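Local structure of type III restriction-modification enzyme EcoP15I Mod subunit (Escherichia coli, 4ZCF) at residues 564-569 against 591-596; 576-581 against 601-606. The protein methylates one adenine in its asymmetric DNA recognition site, using S-adenosylmethionine, and is needed alongside the Res subunit for DNA restriction. One frame throughout, in Å; residues are numbered along the deposited sequence.

Interaction 1: 564-569 against 591-596; sequences VDLGGY and KALLQK
The flat group at the centre is the peptide between Leu566 and Gly567. The methyl CB of Ala592 sits over one face of it, on the N-H side, 3.5 Å from Gly567 N. From the opposite side of the peptide plane Tyr569 N donates a hydrogen bond to Leu566 O (2.9 Å). Leu566 N donates back to Tyr569 O, so a two-residue type I' turn closes a beta hairpin of strands 562-566 and 569-574. Both turn glycines have positive phi. At Gly568 a side chain would also run into the preceding carbonyl oxygen. The Tyr569 ring stacks edge-to-face with Phe585.

Helix 587-598 lies against the edge strand of this sheet. The axes of 564-566 and 591-596 approach to 8.1 Å, at 124°. The small Ala592 lets the turn backbone come close to the helix. Leu566 packs beside it. Its CG stands anti to the carbonyl carbon (chi1 -54°), and CD2 reaches the helix backbone, 3.8 Å from Leu593 CA. That branch also meets Leu593 CB. Leu593 also packs on Leu578 and Phe603.

Lys596 comes from one turn further along the helix. Its CG is anti to the backbone N, and the chain runs extended until it bends at the last torsion. It crosses Val564 obliquely, with its CD 4.1 Å from Val564 CG1. The contact is apolar packing apart from the lysine tip, where Lys596 NZ stops 3.6 Å from Asp565 O.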
# COMPACT_ATOMS: atom_id res chain seq x y z
N VAL A 564 -42.74 0.30 -10.73
CA VAL A 564 -43.68 1.36 -10.38
C VAL A 564 -44.73 1.53 -11.50
O VAL A 564 -44.39 1.47 -12.69
CB VAL A 564 -42.90 2.66 -10.05
CG1 VAL A 564 -43.82 3.88 -9.97
CG2 VAL A 564 -42.12 2.50 -8.74
N ASP A 565 -46.02 1.71 -11.11
CA ASP A 565 -47.14 1.90 -12.04
C ASP A 565 -47.58 3.36 -12.00
O ASP A 565 -48.01 3.84 -10.95
CB ASP A 565 -48.31 0.95 -11.72
CG ASP A 565 -49.40 0.96 -12.77
OD1 ASP A 565 -49.18 0.38 -13.85
OD2 ASP A 565 -50.46 1.58 -12.53
N LEU A 566 -47.43 4.07 -13.13
CA LEU A 566 -47.81 5.49 -13.24
C LEU A 566 -48.91 5.63 -14.29
O LEU A 566 -48.62 5.76 -15.48
CB LEU A 566 -46.58 6.39 -13.58
CG LEU A 566 -45.36 6.28 -12.67
CD1 LEU A 566 -44.19 7.02 -13.26
CD2 LEU A 566 -45.66 6.79 -11.27
N GLY A 567 -50.16 5.47 -13.84
CA GLY A 567 -51.35 5.49 -14.69
C GLY A 567 -51.25 4.57 -15.90
O GLY A 567 -51.45 5.01 -17.03
N GLY A 568 -50.86 3.33 -15.65
CA GLY A 568 -50.69 2.35 -16.72
C GLY A 568 -49.25 2.23 -17.21
O GLY A 568 -48.84 1.14 -17.63
N TYR A 569 -48.49 3.34 -17.16
CA TYR A 569 -47.08 3.39 -17.58
C TYR A 569 -46.15 2.64 -16.60
O TYR A 569 -46.25 2.81 -15.38
CB TYR A 569 -46.61 4.83 -17.80
CG TYR A 569 -45.22 4.97 -18.40
CD1 TYR A 569 -45.03 4.97 -19.78
CD2 TYR A 569 -44.10 5.15 -17.58
CE1 TYR A 569 -43.76 5.11 -20.33
CE2 TYR A 569 -42.83 5.32 -18.12
CZ TYR A 569 -42.67 5.31 -19.50
OH TYR A 569 -41.42 5.49 -20.04
N LYS A 591 -49.51 12.93 -13.95
CA LYS A 591 -50.42 13.27 -12.84
C LYS A 591 -50.35 12.19 -11.76
O LYS A 591 -50.44 12.51 -10.58
CB LYS A 591 -51.86 13.41 -13.32
CG LYS A 591 -52.41 14.84 -13.26
CD LYS A 591 -52.61 15.48 -14.66
CE LYS A 591 -53.68 14.82 -15.53
NZ LYS A 591 -55.04 14.91 -14.94
N ALA A 592 -50.21 10.91 -12.18
CA ALA A 592 -50.12 9.79 -11.25
C ALA A 592 -48.78 9.83 -10.51
O ALA A 592 -48.73 9.52 -9.32
CB ALA A 592 -50.29 8.47 -11.98
N LEU A 593 -47.70 10.27 -11.21
CA LEU A 593 -46.35 10.45 -10.67
C LEU A 593 -46.39 11.50 -9.54
O LEU A 593 -45.91 11.21 -8.45
CB LEU A 593 -45.39 10.86 -11.80
CG LEU A 593 -43.96 11.34 -11.50
CD1 LEU A 593 -43.25 10.48 -10.45
CD2 LEU A 593 -43.13 11.29 -12.77
N LEU A 594 -47.02 12.67 -9.79
CA LEU A 594 -47.18 13.75 -8.82
C LEU A 594 -48.10 13.32 -7.66
O LEU A 594 -47.86 13.70 -6.52
CB LEU A 594 -47.69 15.05 -9.49
CG LEU A 594 -46.89 15.58 -10.71
CD1 LEU A 594 -47.73 16.51 -11.53
CD2 LEU A 594 -45.58 16.26 -10.31
N GLN A 595 -49.11 12.49 -7.96
CA GLN A 595 -50.03 11.92 -6.97
C GLN A 595 -49.28 10.94 -6.04
O GLN A 595 -49.43 11.04 -4.82
CB GLN A 595 -51.18 11.21 -7.67
N LYS A 596 -48.45 10.03 -6.61
CA LYS A 596 -47.64 9.04 -5.89
C LYS A 596 -46.61 9.71 -4.99
O LYS A 596 -46.28 9.16 -3.93
CB LYS A 596 -46.98 8.03 -6.85
CG LYS A 596 -46.69 6.67 -6.19
CD LYS A 596 -46.32 5.59 -7.20
CE LYS A 596 -46.45 4.20 -6.62
NZ LYS A 596 -46.83 3.19 -7.65

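Interaction 2: 576-581 against 601-606; sequences GRLYLI and KDFAPN
Asn606 ends the connection between helix 587-598 and strand 607-611, and its side chain folds over Gly576. CB only sets the direction. CG lies between the backbone N and the carbonyl carbon (chi1 44°), which turns the carboxamide back over Gly576. It is the first atom to meet Gly576 O, at 3.7 Å. At the tip, OD1 is 3.7 Å from Gly576 O, and ND2 packs 3.6 Å from Gly576 CA. A CB on Gly576 would clash with this ND2. An alanine in place of Asn606 would remove the carboxamide and would probably loosen the packing over Gly576.

The firm link is Asn606 N to Gly576 O, 2.9 Å long and fairly straight (164°). The N-H arrives in the carbonyl plane. Pro605 flanks the same oxygen, with its CB 3.5 Å from Gly576 O.

Further in, the contact is apolar. Leu578 CB meets Pro605 CB at 4.4 Å. Its CD1 reaches the edge of the Phe603 ring, near the ring plane, 4.3 Å from Phe603 CZ. Pro605 CD rests on one face of that ring.

This is the entry to the parallel pairing of a beta-alpha-beta unit: strand 577-580, helix 587-598, strand 607-611. Leu578 already bonds through its backbone to Lys607 and Val609. Val597 of the helix packs on Phe603, and Leu573 of strand 569-574 touches Pro605.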
# COMPACT_ATOMS: atom_id res chain seq x y z
N GLY A 576 -33.42 6.22 -4.93
CA GLY A 576 -33.89 7.59 -5.14
C GLY A 576 -34.09 8.04 -6.58
O GLY A 576 -34.67 9.11 -6.79
N ARG A 577 -33.59 7.28 -7.57
CA ARG A 577 -33.76 7.66 -8.97
C ARG A 577 -34.86 6.87 -9.69
O ARG A 577 -34.97 5.65 -9.50
CB ARG A 577 -32.43 7.76 -9.76
CG ARG A 577 -31.30 6.85 -9.32
CD ARG A 577 -30.04 7.60 -8.93
NE ARG A 577 -28.97 6.67 -8.53
CZ ARG A 577 -28.42 6.60 -7.32
NH1 ARG A 577 -28.82 7.41 -6.35
NH2 ARG A 577 -27.45 5.72 -7.07
N LEU A 578 -35.70 7.57 -10.49
CA LEU A 578 -36.82 6.97 -11.24
C LEU A 578 -36.54 6.89 -12.74
O LEU A 578 -36.24 7.89 -13.36
CB LEU A 578 -38.13 7.70 -10.95
CG LEU A 578 -39.38 7.23 -11.70
CD1 LEU A 578 -40.05 6.03 -11.01
CD2 LEU A 578 -40.37 8.36 -11.85
N TYR A 579 -36.68 5.69 -13.31
CA TYR A 579 -36.40 5.44 -14.73
C TYR A 579 -37.64 5.33 -15.61
O TYR A 579 -38.54 4.54 -15.33
CB TYR A 579 -35.49 4.20 -14.90
CG TYR A 579 -34.17 4.36 -14.18
CD1 TYR A 579 -34.07 4.14 -12.80
CD2 TYR A 579 -33.04 4.79 -14.85
CE1 TYR A 579 -32.86 4.32 -12.13
CE2 TYR A 579 -31.83 4.98 -14.19
CZ TYR A 579 -31.75 4.75 -12.83
OH TYR A 579 -30.57 4.94 -12.17
N LEU A 580 -37.67 6.11 -16.69
CA LEU A 580 -38.76 6.05 -17.66
C LEU A 580 -38.14 5.71 -19.01
O LEU A 580 -37.69 6.60 -19.73
CB LEU A 580 -39.61 7.34 -17.71
CG LEU A 580 -39.99 8.04 -16.41
CD1 LEU A 580 -40.61 9.38 -16.70
CD2 LEU A 580 -40.90 7.20 -15.56
N ILE A 581 -38.07 4.40 -19.31
CA ILE A 581 -37.49 3.86 -20.54
C ILE A 581 -38.55 3.67 -21.63
O ILE A 581 -38.31 4.03 -22.79
CB ILE A 581 -36.67 2.55 -20.28
CG1 ILE A 581 -35.87 2.59 -18.94
CG2 ILE A 581 -35.80 2.17 -21.50
CD1 ILE A 581 -34.68 1.61 -18.74
N LYS A 601 -46.17 7.24 0.98
CA LYS A 601 -45.13 7.51 1.99
C LYS A 601 -43.78 6.81 1.68
O LYS A 601 -42.74 7.25 2.19
CB LYS A 601 -45.64 7.14 3.41
CG LYS A 601 -45.96 5.64 3.60
CD LYS A 601 -47.12 5.40 4.56
CE LYS A 601 -48.45 5.30 3.84
NZ LYS A 601 -49.56 5.09 4.80
N ASP A 602 -43.82 5.73 0.88
CA ASP A 602 -42.66 4.93 0.48
C ASP A 602 -42.13 5.39 -0.90
O ASP A 602 -41.17 4.80 -1.41
CB ASP A 602 -42.98 3.41 0.49
CG ASP A 602 -44.08 2.96 1.44
OD1 ASP A 602 -43.89 3.07 2.67
OD2 ASP A 602 -45.14 2.48 0.95
N PHE A 603 -42.76 6.43 -1.50
CA PHE A 603 -42.38 6.99 -2.79
C PHE A 603 -41.75 8.40 -2.65
O PHE A 603 -42.45 9.42 -2.66
CB PHE A 603 -43.57 6.99 -3.77
CG PHE A 603 -43.21 7.24 -5.23
CD1 PHE A 603 -42.78 6.20 -6.04
CD2 PHE A 603 -43.37 8.49 -5.80
CE1 PHE A 603 -42.50 6.41 -7.39
CE2 PHE A 603 -43.06 8.71 -7.14
CZ PHE A 603 -42.63 7.67 -7.93
N ALA A 604 -40.40 8.43 -2.51
CA ALA A 604 -39.65 9.67 -2.38
C ALA A 604 -38.44 9.79 -3.37
O ALA A 604 -37.29 9.88 -2.92
CB ALA A 604 -39.22 9.87 -0.93
N PRO A 605 -38.68 9.84 -4.71
CA PRO A 605 -37.55 10.02 -5.64
C PRO A 605 -37.06 11.47 -5.69
O PRO A 605 -37.82 12.39 -5.41
CB PRO A 605 -38.09 9.55 -6.99
CG PRO A 605 -39.56 9.70 -6.89
CD PRO A 605 -39.96 9.79 -5.44
N ASN A 606 -35.79 11.66 -6.03
CA ASN A 606 -35.15 12.97 -6.07
C ASN A 606 -34.49 13.22 -7.42
O ASN A 606 -33.95 14.30 -7.67
CB ASN A 606 -34.11 13.07 -4.94
CG ASN A 606 -33.26 11.84 -4.79
OD1 ASN A 606 -32.27 11.64 -5.51
ND2 ASN A 606 -33.63 10.96 -3.86

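In the fold
Both interactions belong to the EcoP15I C-terminal domain, and their centres lie 11 Å apart. Along the chain the segments alternate: 564-569, 576-581, 591-596, 601-606. Both reach the five-stranded mixed sheet, interaction 1 at its edge strand 562-566 and interaction 2 at the central strand 577-580. Helix 587-598 joins them. It packs on the edge strand and then leads into the loop that returns to the sheet. Leu593 CD1 lies 3.8 Å from Phe603 CE2, so the two apolar patches merge into one core. The nearest atoms of interactions 1 and 2 are about 48 and 36 Å from the bound DNA. Residues of both contacts touch the Res chain; Arg577 forms a salt bridge with Glu134 of that chain.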